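Local structure of malonyl-CoA decarboxylase (Rhodopseudomonas palustris, 4KSA) at residues L81-P87 with A114-R119; S166-R170 with H221-V225; Y193-H197 with Y266-Q272; P211-R215 with R252-A257; S240-I244 with R392-D398. The protein probably catalyses the decarboxylation of malonyl-CoA to acetyl-CoA and carbon dioxide. One frame throughout, in Å; residues are numbered along the deposited sequence.

Contact 1: L81-P87 with A114-R119; sequences LAEQFGP and AAEPRR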
# COMPACT_ATOMS: atom_id res chain seq x y z
N LEU A 81 10.80 38.02 -17.88
CA LEU A 81 9.77 37.12 -18.37
C LEU A 81 8.67 37.94 -19.02
O LEU A 81 8.02 37.48 -19.96
CB LEU A 81 9.16 36.26 -17.25
CG LEU A 81 10.08 35.27 -16.52
CD1 LEU A 81 9.35 34.71 -15.31
CD2 LEU A 81 10.52 34.15 -17.44
N ALA A 82 8.48 39.17 -18.55
CA ALA A 82 7.43 40.01 -19.10
C ALA A 82 7.77 40.67 -20.42
O ALA A 82 6.95 40.63 -21.35
CB ALA A 82 7.01 41.06 -18.09
N GLU A 83 8.95 41.27 -20.53
CA GLU A 83 9.31 41.95 -21.77
C GLU A 83 10.03 41.10 -22.82
O GLU A 83 9.72 41.19 -24.01
CB GLU A 83 10.13 43.21 -21.50
CG GLU A 83 11.56 42.98 -21.05
CD GLU A 83 12.36 44.28 -21.02
OE1 GLU A 83 11.84 45.30 -20.51
OE2 GLU A 83 13.52 44.27 -21.50
N GLN A 84 10.97 40.27 -22.40
CA GLN A 84 11.68 39.47 -23.37
C GLN A 84 11.03 38.15 -23.79
O GLN A 84 11.08 37.76 -24.96
CB GLN A 84 13.10 39.22 -22.88
CG GLN A 84 13.88 40.53 -22.81
CD GLN A 84 15.22 40.38 -22.15
OE1 GLN A 84 16.04 39.55 -22.57
NE2 GLN A 84 15.47 41.20 -21.12
N PHE A 85 10.38 37.47 -22.85
CA PHE A 85 9.78 36.19 -23.15
C PHE A 85 8.29 36.16 -23.46
O PHE A 85 7.59 35.20 -23.13
CB PHE A 85 10.11 35.22 -22.04
CG PHE A 85 11.57 34.99 -21.88
CD1 PHE A 85 12.22 34.06 -22.67
CD2 PHE A 85 12.29 35.72 -20.94
CE1 PHE A 85 13.58 33.83 -22.52
CE2 PHE A 85 13.66 35.50 -20.79
CZ PHE A 85 14.31 34.55 -21.58
N GLY A 86 7.81 37.22 -24.09
CA GLY A 86 6.41 37.25 -24.46
C GLY A 86 6.30 36.65 -25.86
O GLY A 86 7.26 36.03 -26.33
N PRO A 87 5.17 36.82 -26.54
CA PRO A 87 5.05 36.25 -27.89
C PRO A 87 5.92 37.01 -28.87
O PRO A 87 6.16 38.20 -28.67
CB PRO A 87 3.58 36.43 -28.21
CG PRO A 87 3.25 37.71 -27.51
CD PRO A 87 3.93 37.51 -26.16
N ALA A 114 1.17 31.60 -32.77
CA ALA A 114 1.82 32.90 -32.71
C ALA A 114 1.55 33.69 -31.43
O ALA A 114 2.42 34.41 -30.96
CB ALA A 114 1.41 33.73 -33.92
N ALA A 115 0.35 33.56 -30.87
CA ALA A 115 0.02 34.34 -29.69
C ALA A 115 0.60 33.84 -28.38
O ALA A 115 0.74 34.60 -27.44
CB ALA A 115 -1.48 34.46 -29.56
N GLU A 116 0.94 32.56 -28.31
CA GLU A 116 1.48 32.01 -27.08
C GLU A 116 2.87 32.52 -26.78
O GLU A 116 3.80 32.30 -27.56
CB GLU A 116 1.51 30.48 -27.15
CG GLU A 116 2.08 29.82 -25.90
CD GLU A 116 2.19 28.31 -26.03
OE1 GLU A 116 1.15 27.65 -26.22
OE2 GLU A 116 3.33 27.79 -25.94
N PRO A 117 3.03 33.22 -25.66
CA PRO A 117 4.33 33.77 -25.25
C PRO A 117 5.32 32.67 -24.91
O PRO A 117 4.94 31.58 -24.46
CB PRO A 117 3.97 34.62 -24.03
CG PRO A 117 2.79 33.91 -23.47
CD PRO A 117 1.98 33.59 -24.69
N ARG A 118 6.59 32.96 -25.13
CA ARG A 118 7.65 32.02 -24.85
C ARG A 118 7.76 31.64 -23.37
O ARG A 118 8.46 30.69 -23.02
CB ARG A 118 8.98 32.58 -25.34
CG ARG A 118 8.99 32.92 -26.81
CD ARG A 118 10.42 33.05 -27.30
NE ARG A 118 11.09 34.19 -26.69
CZ ARG A 118 12.40 34.23 -26.44
NH1 ARG A 118 13.17 33.19 -26.77
NH2 ARG A 118 12.94 35.31 -25.86
N ARG A 119 7.08 32.40 -22.52
CA ARG A 119 7.07 32.17 -21.08
C ARG A 119 6.57 30.77 -20.79
O ARG A 119 7.11 30.04 -19.95
CB ARG A 119 6.12 33.13 -20.37
CG ARG A 119 6.51 34.58 -20.38
CD ARG A 119 5.75 35.32 -19.29
NE ARG A 119 4.42 35.71 -19.73
CZ ARG A 119 4.20 36.56 -20.71
NH1 ARG A 119 2.96 36.86 -21.07
NH2 ARG A 119 5.22 37.11 -21.33

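Contact 2: S166-R170 with H221-V225; sequences SWFNR and HPRLV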
# COMPACT_ATOMS: atom_id res chain seq x y z
N SER A 166 -3.81 23.39 -15.43
CA SER A 166 -3.76 22.11 -16.10
C SER A 166 -3.00 21.06 -15.30
O SER A 166 -3.32 19.88 -15.37
CB SER A 166 -3.12 22.25 -17.47
OG SER A 166 -3.20 21.01 -18.15
N TRP A 167 -2.01 21.48 -14.52
CA TRP A 167 -1.25 20.52 -13.73
C TRP A 167 -1.95 20.07 -12.46
O TRP A 167 -1.93 18.89 -12.12
CB TRP A 167 0.11 21.08 -13.34
CG TRP A 167 0.96 21.50 -14.47
CD1 TRP A 167 0.76 21.23 -15.78
CD2 TRP A 167 2.13 22.31 -14.38
NE1 TRP A 167 1.74 21.83 -16.53
CE2 TRP A 167 2.59 22.50 -15.70
CE3 TRP A 167 2.83 22.89 -13.32
CZ2 TRP A 167 3.72 23.27 -15.99
CZ3 TRP A 167 3.95 23.65 -13.60
CH2 TRP A 167 4.39 23.83 -14.93
N PHE A 168 -2.54 21.01 -11.73
CA PHE A 168 -3.22 20.64 -10.50
C PHE A 168 -4.66 20.28 -10.75
O PHE A 168 -5.56 20.96 -10.26
CB PHE A 168 -3.14 21.75 -9.46
CG PHE A 168 -1.74 22.02 -8.96
CD1 PHE A 168 -0.93 22.94 -9.60
CD2 PHE A 168 -1.25 21.36 -7.85
CE1 PHE A 168 0.35 23.19 -9.15
CE2 PHE A 168 0.04 21.61 -7.39
CZ PHE A 168 0.84 22.52 -8.04
N ASN A 169 -4.88 19.21 -11.50
CA ASN A 169 -6.23 18.73 -11.79
C ASN A 169 -6.91 18.23 -10.51
O ASN A 169 -6.30 17.49 -9.73
CB ASN A 169 -6.17 17.58 -12.81
CG ASN A 169 -5.37 16.38 -12.30
OD1 ASN A 169 -5.62 15.24 -12.72
ND2 ASN A 169 -4.40 16.62 -11.41
N ARG A 170 -8.16 18.63 -10.28
CA ARG A 170 -8.87 18.20 -9.07
C ARG A 170 -9.00 16.68 -8.93
O ARG A 170 -9.08 16.16 -7.82
CB ARG A 170 -10.26 18.84 -9.01
CG ARG A 170 -11.17 18.49 -10.17
CD ARG A 170 -12.62 18.80 -9.81
NE ARG A 170 -13.24 19.69 -10.78
CZ ARG A 170 -14.13 19.31 -11.69
NH1 ARG A 170 -14.53 18.04 -11.75
NH2 ARG A 170 -14.61 20.20 -12.55
N HIS A 221 -2.03 16.80 -3.37
CA HIS A 221 -2.03 16.55 -4.80
C HIS A 221 -0.63 16.02 -5.13
O HIS A 221 0.38 16.49 -4.61
CB HIS A 221 -2.33 17.83 -5.58
CG HIS A 221 -2.60 17.59 -7.03
ND1 HIS A 221 -1.64 17.08 -7.89
CD2 HIS A 221 -3.72 17.76 -7.77
CE1 HIS A 221 -2.16 16.96 -9.10
NE2 HIS A 221 -3.42 17.36 -9.05
N PRO A 222 -0.55 15.00 -5.99
CA PRO A 222 0.75 14.43 -6.36
C PRO A 222 1.79 15.42 -6.92
O PRO A 222 2.98 15.15 -6.84
CB PRO A 222 0.38 13.33 -7.37
CG PRO A 222 -0.95 13.80 -7.95
CD PRO A 222 -1.65 14.37 -6.74
N ARG A 223 1.34 16.56 -7.48
CA ARG A 223 2.28 17.55 -8.03
C ARG A 223 3.20 18.13 -6.98
O ARG A 223 4.32 18.49 -7.28
CB ARG A 223 1.54 18.73 -8.69
CG ARG A 223 0.90 18.43 -10.02
CD ARG A 223 1.92 18.13 -11.11
NE ARG A 223 1.23 17.88 -12.38
CZ ARG A 223 1.81 17.95 -13.57
NH1 ARG A 223 1.10 17.71 -14.67
NH2 ARG A 223 3.10 18.27 -13.66
N LEU A 224 2.70 18.25 -5.75
CA LEU A 224 3.48 18.77 -4.65
C LEU A 224 3.46 17.74 -3.54
O LEU A 224 2.68 17.84 -2.59
CB LEU A 224 2.89 20.08 -4.15
CG LEU A 224 2.97 21.25 -5.11
CD1 LEU A 224 2.32 22.46 -4.47
CD2 LEU A 224 4.44 21.54 -5.46
N VAL A 225 4.32 16.75 -3.70
CA VAL A 225 4.46 15.66 -2.77
C VAL A 225 4.64 16.08 -1.32
O VAL A 225 5.40 16.99 -1.02
CB VAL A 225 5.64 14.75 -3.20
CG1 VAL A 225 6.23 14.04 -1.98
CG2 VAL A 225 5.14 13.72 -4.23

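Contact 3: Y193-H197 with Y266-Q272; sequences YEQVH and YSISNTQ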
# COMPACT_ATOMS: atom_id res chain seq x y z
N TYR A 193 2.02 26.11 9.15
CA TYR A 193 0.77 26.52 8.51
C TYR A 193 -0.42 26.65 9.48
O TYR A 193 -1.52 27.04 9.07
CB TYR A 193 0.36 25.50 7.43
CG TYR A 193 1.39 25.16 6.38
CD1 TYR A 193 1.20 24.05 5.55
CD2 TYR A 193 2.54 25.93 6.20
CE1 TYR A 193 2.13 23.71 4.58
CE2 TYR A 193 3.47 25.60 5.22
CZ TYR A 193 3.26 24.49 4.42
OH TYR A 193 4.18 24.16 3.44
N GLU A 194 -0.22 26.30 10.75
CA GLU A 194 -1.31 26.38 11.73
C GLU A 194 -1.85 27.81 11.84
O GLU A 194 -1.08 28.75 12.04
CB GLU A 194 -0.83 25.89 13.11
CG GLU A 194 -1.89 26.00 14.21
CD GLU A 194 -3.13 25.14 13.96
OE1 GLU A 194 -4.19 25.44 14.55
OE2 GLU A 194 -3.04 24.17 13.18
N GLN A 195 -3.17 27.94 11.70
CA GLN A 195 -3.85 29.24 11.77
C GLN A 195 -4.31 29.63 13.17
O GLN A 195 -3.65 30.41 13.86
CB GLN A 195 -5.05 29.25 10.82
CG GLN A 195 -4.68 29.02 9.37
CD GLN A 195 -3.57 29.95 8.90
OE1 GLN A 195 -3.71 31.18 8.95
NE2 GLN A 195 -2.47 29.38 8.43
N VAL A 196 -5.46 29.11 13.58
CA VAL A 196 -5.99 29.39 14.91
C VAL A 196 -4.98 29.08 16.01
O VAL A 196 -4.19 29.94 16.40
CB VAL A 196 -7.28 28.58 15.18
CG1 VAL A 196 -8.51 29.36 14.70
CG2 VAL A 196 -7.20 27.24 14.47
N HIS A 197 -5.00 27.84 16.50
CA HIS A 197 -4.10 27.39 17.57
C HIS A 197 -2.67 27.90 17.48
O HIS A 197 -2.17 28.22 16.39
CB HIS A 197 -4.09 25.86 17.61
CG HIS A 197 -5.44 25.25 17.77
ND1 HIS A 197 -6.22 25.44 18.89
CD2 HIS A 197 -6.16 24.46 16.94
CE1 HIS A 197 -7.37 24.80 18.74
NE2 HIS A 197 -7.36 24.20 17.57
N TYR A 266 -13.87 25.37 11.75
CA TYR A 266 -13.61 26.67 12.32
C TYR A 266 -12.34 27.28 11.78
O TYR A 266 -11.92 28.36 12.21
CB TYR A 266 -13.58 26.57 13.86
CG TYR A 266 -12.44 25.80 14.43
CD1 TYR A 266 -11.22 26.43 14.71
CD2 TYR A 266 -12.57 24.44 14.72
CE1 TYR A 266 -10.15 25.72 15.26
CE2 TYR A 266 -11.50 23.72 15.27
CZ TYR A 266 -10.30 24.37 15.54
OH TYR A 266 -9.25 23.67 16.08
N SER A 267 -11.74 26.59 10.82
CA SER A 267 -10.51 27.05 10.16
C SER A 267 -10.29 26.34 8.84
O SER A 267 -10.24 25.12 8.79
CB SER A 267 -9.30 26.79 11.04
OG SER A 267 -8.14 27.33 10.42
N ILE A 268 -10.18 27.11 7.77
CA ILE A 268 -9.93 26.54 6.44
C ILE A 268 -8.85 27.39 5.81
O ILE A 268 -9.05 28.58 5.64
CB ILE A 268 -11.16 26.59 5.56
CG1 ILE A 268 -12.26 25.74 6.17
CG2 ILE A 268 -10.81 26.06 4.18
CD1 ILE A 268 -13.41 25.54 5.25
N SER A 269 -7.71 26.79 5.47
CA SER A 269 -6.62 27.58 4.90
C SER A 269 -5.90 27.03 3.68
O SER A 269 -5.71 25.83 3.57
CB SER A 269 -5.58 27.89 5.98
OG SER A 269 -5.64 26.94 7.03
N ASN A 270 -5.54 27.93 2.76
CA ASN A 270 -4.80 27.58 1.55
C ASN A 270 -3.34 27.79 1.95
O ASN A 270 -2.95 28.91 2.23
CB ASN A 270 -5.15 28.51 0.41
CG ASN A 270 -5.72 27.78 -0.77
OD1 ASN A 270 -6.88 27.35 -0.75
ND2 ASN A 270 -4.90 27.61 -1.82
N THR A 271 -2.53 26.73 1.94
CA THR A 271 -1.16 26.86 2.41
C THR A 271 -0.08 27.36 1.50
O THR A 271 0.98 27.76 1.97
CB THR A 271 -0.66 25.53 3.00
OG1 THR A 271 -0.29 24.65 1.93
CG2 THR A 271 -1.75 24.90 3.85
N GLN A 272 -0.32 27.35 0.20
CA GLN A 272 0.69 27.79 -0.73
C GLN A 272 0.34 29.11 -1.40
O GLN A 272 -0.50 29.15 -2.30
CB GLN A 272 0.92 26.72 -1.81
CG GLN A 272 1.16 25.32 -1.27
CD GLN A 272 2.33 25.25 -0.32
OE1 GLN A 272 2.17 24.90 0.85
NE2 GLN A 272 3.51 25.60 -0.81

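Contact 4: P211-R215 with R252-A257; sequences PPDRR and REPIAA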
# COMPACT_ATOMS: atom_id res chain seq x y z
N PRO A 211 -6.67 16.04 21.65
CA PRO A 211 -8.10 16.07 21.98
C PRO A 211 -8.97 15.27 21.03
O PRO A 211 -8.89 15.44 19.82
CB PRO A 211 -8.44 17.56 21.95
CG PRO A 211 -7.39 18.13 21.02
CD PRO A 211 -6.16 17.41 21.49
N PRO A 212 -9.80 14.39 21.58
CA PRO A 212 -10.69 13.54 20.78
C PRO A 212 -11.87 14.30 20.17
O PRO A 212 -12.67 13.71 19.45
CB PRO A 212 -11.14 12.48 21.78
CG PRO A 212 -11.17 13.24 23.06
CD PRO A 212 -9.91 14.07 23.01
N ASP A 213 -11.97 15.59 20.47
CA ASP A 213 -13.05 16.39 19.92
C ASP A 213 -12.51 17.39 18.88
O ASP A 213 -13.20 18.33 18.48
CB ASP A 213 -13.82 17.10 21.05
CG ASP A 213 -13.02 18.22 21.70
OD1 ASP A 213 -11.79 18.08 21.84
OD2 ASP A 213 -13.65 19.23 22.11
N ARG A 214 -11.27 17.15 18.44
CA ARG A 214 -10.60 17.97 17.43
C ARG A 214 -10.14 17.05 16.30
O ARG A 214 -9.71 15.93 16.55
CB ARG A 214 -9.41 18.70 18.04
CG ARG A 214 -9.77 19.79 19.02
CD ARG A 214 -10.25 21.06 18.32
NE ARG A 214 -10.92 21.98 19.23
CZ ARG A 214 -12.16 21.80 19.70
NH1 ARG A 214 -12.69 22.68 20.53
NH2 ARG A 214 -12.87 20.75 19.32
N ARG A 215 -10.25 17.52 15.06
CA ARG A 215 -9.86 16.75 13.88
C ARG A 215 -9.53 17.68 12.73
O ARG A 215 -10.38 18.47 12.34
CB ARG A 215 -11.00 15.85 13.40
CG ARG A 215 -11.38 14.77 14.34
CD ARG A 215 -11.05 13.41 13.77
NE ARG A 215 -11.74 12.35 14.50
CZ ARG A 215 -11.71 12.21 15.82
NH1 ARG A 215 -11.03 13.07 16.57
NH2 ARG A 215 -12.38 11.22 16.40
N ARG A 252 -10.91 24.19 28.65
CA ARG A 252 -12.26 23.67 28.44
C ARG A 252 -12.16 22.16 28.66
O ARG A 252 -11.06 21.61 28.69
CB ARG A 252 -12.74 23.92 27.00
CG ARG A 252 -12.23 22.88 26.00
CD ARG A 252 -12.94 22.95 24.65
NE ARG A 252 -12.58 21.83 23.78
CZ ARG A 252 -11.35 21.56 23.36
NH1 ARG A 252 -10.34 22.33 23.73
NH2 ARG A 252 -11.12 20.53 22.57
N GLU A 253 -13.29 21.50 28.81
CA GLU A 253 -13.26 20.05 29.00
C GLU A 253 -13.76 19.36 27.74
O GLU A 253 -14.95 19.45 27.40
CB GLU A 253 -14.09 19.64 30.22
CG GLU A 253 -13.25 19.14 31.39
CD GLU A 253 -12.50 17.85 31.06
OE1 GLU A 253 -11.69 17.41 31.90
OE2 GLU A 253 -12.72 17.28 29.97
N PRO A 254 -12.86 18.66 27.03
CA PRO A 254 -13.16 17.93 25.80
C PRO A 254 -14.27 16.91 25.98
O PRO A 254 -14.66 16.61 27.10
CB PRO A 254 -11.82 17.28 25.45
CG PRO A 254 -11.20 17.05 26.79
CD PRO A 254 -11.48 18.37 27.47
N ILE A 255 -14.77 16.39 24.87
CA ILE A 255 -15.83 15.39 24.92
C ILE A 255 -15.45 14.23 24.02
O ILE A 255 -14.73 14.42 23.04
CB ILE A 255 -17.18 15.98 24.45
CG1 ILE A 255 -17.18 16.18 22.93
CG2 ILE A 255 -17.43 17.31 25.15
CD1 ILE A 255 -18.49 16.70 22.37
N ALA A 256 -15.91 13.03 24.35
CA ALA A 256 -15.60 11.87 23.53
C ALA A 256 -16.20 12.13 22.16
O ALA A 256 -17.32 12.62 22.05
CB ALA A 256 -16.19 10.63 24.14
N ALA A 257 -15.43 11.82 21.12
CA ALA A 257 -15.86 12.03 19.75
C ALA A 257 -17.15 11.30 19.41
O ALA A 257 -17.91 11.72 18.54
CB ALA A 257 -14.74 11.59 18.79

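Contact 5: S240-I244 with R392-D398; sequences SPAAI and RLNFLGD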
# COMPACT_ATOMS: atom_id res chain seq x y z
N SER A 240 -24.12 23.94 17.42
CA SER A 240 -23.49 24.83 16.45
C SER A 240 -23.19 26.20 17.10
O SER A 240 -24.03 27.09 17.08
CB SER A 240 -24.44 25.03 15.27
OG SER A 240 -25.02 23.79 14.89
N PRO A 241 -21.97 26.40 17.63
CA PRO A 241 -21.60 27.67 18.28
C PRO A 241 -21.79 29.00 17.54
O PRO A 241 -22.05 29.06 16.33
CB PRO A 241 -20.14 27.45 18.66
CG PRO A 241 -19.65 26.55 17.59
CD PRO A 241 -20.78 25.55 17.48
N ALA A 242 -21.65 30.07 18.30
CA ALA A 242 -21.81 31.40 17.76
C ALA A 242 -20.58 32.24 18.10
O ALA A 242 -20.45 33.37 17.66
CB ALA A 242 -23.07 32.04 18.31
N ALA A 243 -19.67 31.67 18.89
CA ALA A 243 -18.45 32.38 19.26
C ALA A 243 -17.27 31.41 19.33
O ALA A 243 -17.42 30.29 19.82
CB ALA A 243 -18.64 33.08 20.60
N ILE A 244 -16.11 31.84 18.83
CA ILE A 244 -14.92 31.00 18.82
C ILE A 244 -14.22 30.86 20.16
O ILE A 244 -13.75 29.77 20.50
CB ILE A 244 -13.85 31.49 17.79
CG1 ILE A 244 -13.98 33.00 17.56
CG2 ILE A 244 -13.96 30.70 16.49
CD1 ILE A 244 -13.54 33.84 18.74
N ARG A 392 -26.67 31.52 9.89
CA ARG A 392 -26.86 32.42 11.01
C ARG A 392 -25.76 33.45 11.14
O ARG A 392 -24.61 33.16 10.87
CB ARG A 392 -26.98 31.63 12.32
CG ARG A 392 -26.26 32.28 13.50
CD ARG A 392 -26.95 31.98 14.81
NE ARG A 392 -27.27 30.57 14.96
CZ ARG A 392 -26.48 29.67 15.54
NH1 ARG A 392 -26.87 28.39 15.61
NH2 ARG A 392 -25.32 30.04 16.07
N LEU A 393 -26.12 34.65 11.59
CA LEU A 393 -25.16 35.74 11.77
C LEU A 393 -24.86 35.84 13.26
O LEU A 393 -25.77 36.00 14.06
CB LEU A 393 -25.74 37.05 11.25
CG LEU A 393 -26.33 36.98 9.83
CD1 LEU A 393 -26.78 38.36 9.39
CD2 LEU A 393 -25.29 36.44 8.87
N ASN A 394 -23.60 35.73 13.64
CA ASN A 394 -23.25 35.77 15.05
C ASN A 394 -22.65 37.08 15.52
O ASN A 394 -21.43 37.23 15.54
CB ASN A 394 -22.27 34.64 15.38
CG ASN A 394 -22.84 33.28 15.07
OD1 ASN A 394 -23.86 32.88 15.62
ND2 ASN A 394 -22.19 32.56 14.16
N PHE A 395 -23.51 38.01 15.92
CA PHE A 395 -23.04 39.30 16.41
C PHE A 395 -22.06 39.06 17.56
O PHE A 395 -22.31 38.22 18.44
CB PHE A 395 -24.22 40.14 16.92
CG PHE A 395 -23.84 41.55 17.27
CD1 PHE A 395 -23.61 42.50 16.27
CD2 PHE A 395 -23.65 41.92 18.60
CE1 PHE A 395 -23.20 43.79 16.59
CE2 PHE A 395 -23.23 43.22 18.93
CZ PHE A 395 -23.00 44.15 17.92
N LEU A 396 -20.94 39.77 17.54
CA LEU A 396 -19.92 39.65 18.58
C LEU A 396 -19.44 38.22 18.85
O LEU A 396 -19.27 37.82 19.99
CB LEU A 396 -20.42 40.28 19.87
CG LEU A 396 -20.36 41.81 19.89
CD1 LEU A 396 -20.92 42.38 21.19
CD2 LEU A 396 -18.91 42.22 19.71
N GLY A 397 -19.23 37.46 17.78
CA GLY A 397 -18.75 36.10 17.95
C GLY A 397 -17.25 36.10 18.25
O GLY A 397 -16.75 35.23 18.97
N ASP A 398 -16.54 37.08 17.71
CA ASP A 398 -15.10 37.16 17.93
C ASP A 398 -14.67 38.57 18.32
O ASP A 398 -14.59 39.47 17.47
CB ASP A 398 -14.36 36.71 16.67
CG ASP A 398 -12.86 36.85 16.79
OD1 ASP A 398 -12.32 36.52 17.88
OD2 ASP A 398 -12.21 37.27 15.81

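Contact 1: L81-P87 with A114-R119
Two neighbouring arginines, Arg118 and Arg119, reach from the turn between helices 105-115 and 118-126 to the carbonyls of Leu81 and Gln84. Arg119 NH2 donates to Leu81 O at 3.1 Å, and Arg118 NH2 donates to Gln84 O at 3.2 Å with a nearly straight N-H...O angle of 177°. The backbone adds a weak, equally straight bond of 3.4 Å from Arg118 N to Gly86 O. Each arginine also has a carboxylate partner: Arg118 NH2 pairs with Glu44, while NE of Arg119 meets Asp159. Phe85 CD1 lies over one face of the Arg118 guanidinium, 3.5 Å from NH2. Apolar packing completes the joint, with Pro87 CD 3.6 Å from Pro117 CB. The contact thus joins the loop after helix 71-83 to the 105-115/118-126 turn in the all-helical N-terminal part: helix 36-48 covers Phe85, helix 154-167 meets Leu81 and Arg119 through Val156, helix 89-101 lies against Ala114, and Thr108 of the second subunit packs on Pro87.

Contact 2: S166-R170 with H221-V225
An inverse gamma turn centred on Phe168 ends helix 154-167, and the contact built around it joins this helical part of the chain to the seven-stranded sheet, through the loop between strands 214-220 and 230-237. Phe168 has phi/psi of -89/64°, and the weak Asn169 N to Trp167 O bond of 3.0 Å closes the turn. The ring of Phe168 presents its edge to the face of His221 in a T-shaped pair, with centroids 5.4 Å apart and planes at 64°. Arg223 CB comes within 3.5 Å of Phe168 CE2, the same atom that lies 3.7 Å from Leu224 CG, so the Phe168 ring meets three residues of the loop, His221, Arg223 and Leu224. Both nitrogens of His221 are engaged, NE2 only weakly: Arg223 N donates to ND1 of His221 at 3.1 Å, and His221 NE2 makes a weak bond of 3.0 Å to Asn169 O. Across the subunit interface, Phe172 of the second subunit engages Arg223 in a cation-pi interaction, and the two copies of Ser166 are hydrogen-bonded to each other. Within the chain, the Arg223 guanidinium lies flat on the Trp167 indole, centres 4.3 Å apart and planes at 21°, while Arg223 NE makes a weak 3.3 Å bond to Trp167 O.

Contact 3: Y193-H197 with Y266-Q272
Strand 262-270, the fourth of seven in the mixed sheet of this acetyltransferase-clan domain, is crossed on one face by the loop that follows helix 184-193. Ser267, Ser269 and Thr271 direct their CA-to-CB bonds toward that loop, whereas Ile268 and Asn270 direct theirs away. Tyr193, in the m rotamer, lays its ring over Thr271: CB of Thr271 is 3.9 Å from the ring centroid and 28° off the normal, a CH-pi contact. The hydroxyls of both side chains have partners outside, Glu227 for Tyr193 and the Pro228 carbonyl for Thr271. Gln195 folds back with chi1 and chi2 both m, so that its NE2 donates to Tyr193 O at 2.6 Å and its CG comes within 3.3 Å of Ser269 OG. Val196 CG2 meets the ring edge of Tyr266 at CE1, 3.4 Å away. The p rotamer of Tyr266 and the m rotamer of His197 bring Tyr266 OH and His197 NE2 into a very short hydrogen bond of 2.5 Å.

Contact 4: P211-R215 with R252-A257
Two arginine side chains lie face to face here: the guanidinium groups of Arg214 and Arg252 are stacked with centres 3.8 Å apart and planes at 13°, although like charges approach to 3.4 Å between Arg214 NH1 and Arg252 NH2. Asp213, salt-bridged to both, probably eases the repulsion. Its OD2 accepts from Arg252 NH2 at 2.9 Å (161°) and from Arg252 NE at 3.3 Å, while Asp213 OD1 lies 2.6 Å from Arg252 NH2 in a salt bridge whose hydrogen bond is weak. Arg214 NH2 is 3.3 Å from Asp213 OD2 by charge alone, and Arg214 NH1 donates to the Leu247 carbonyl. Pro211-Arg214 forms a type I turn, closed by Arg214 N to Pro211 O at 3.2 Å, which leads into strand 214-220. Beside it, Ala257 CB presses to 3.0 Å from Pro212 O, and Pro212 CG rests 3.8 Å from Ile255 O. One carboxylate thus partly offsets two cations, and the network ties the 252-257 loop to the start of the strand by charge as well as by packing.

Contact 5: S240-I244 with R392-D398
Arg392 and Asn394, both at the end of strand 389-394, carry the polar part of this contact. Arg392 NH2 donates to Asn394 OD1 at 3.2 Å with an angle of 163°, within the strand and beside the 240-244 loop. Toward that loop its bonds are all weak: NH2 and NH1 of Arg392 lie 3.4 and 3.5 Å from Ser240 O, and Arg392 NH2 is also 3.4 Å from Pro241 O. Two guanidinium nitrogens thus share two carbonyls, and no single bond dominates. Further along, Ile244 N makes a weak 3.5 Å bond to Gly397 O, an oxygen that also receives a CA-H...O contact from Ala243 CA at 3.3 Å. Gly397 closes a type II turn that begins at Asn394, and Ala242 O approaches its CA to 3.2 Å; an ideal beta-carbon on Gly397 would sit 2.5 Å from that oxygen, a clash. Tight carbon-oxygen contacts complete the interface, with Ala242 CB 2.9 Å from Asn394 OD1 and Ile244 CD1 3.1 Å from Asp398 OD1; OD2 of Asp398 is hydrogen-bonded to Ser400 OG. Strand 389-394 is an outermost strand of the sheet within this chain. Its neighbour, strand 411-416, supplies Asn413, which binds both Asn394 ND2 and Pro241 O, while helix 347-367 packs against Leu393 and Phe395.

In the fold
Contacts 1 and 2 both touch the second subunit, and their nearest atoms are about 8 Å apart. Contact 1 is closer to the metal: the side chain of Glu116 is about 5 Å from a bound magnesium ion, whereas that of Trp167 in contact 2 is about 9 Å from one. The Glu116 side chain also lies about 6 Å from that of His162, a residue seen to bind magnesium in a structure of this protein. Contacts 3, 4 and 5 share the mixed sheet, their centres 19 to 20 Å apart. Contacts 3 and 4 touch, Tyr266 OH lying 3.6 Å from Arg214 CD. The nearest atoms of contacts 2 and 3 are about 4 Å apart, without touching, while contacts 1 and 4 lie 54 Å apart between centres.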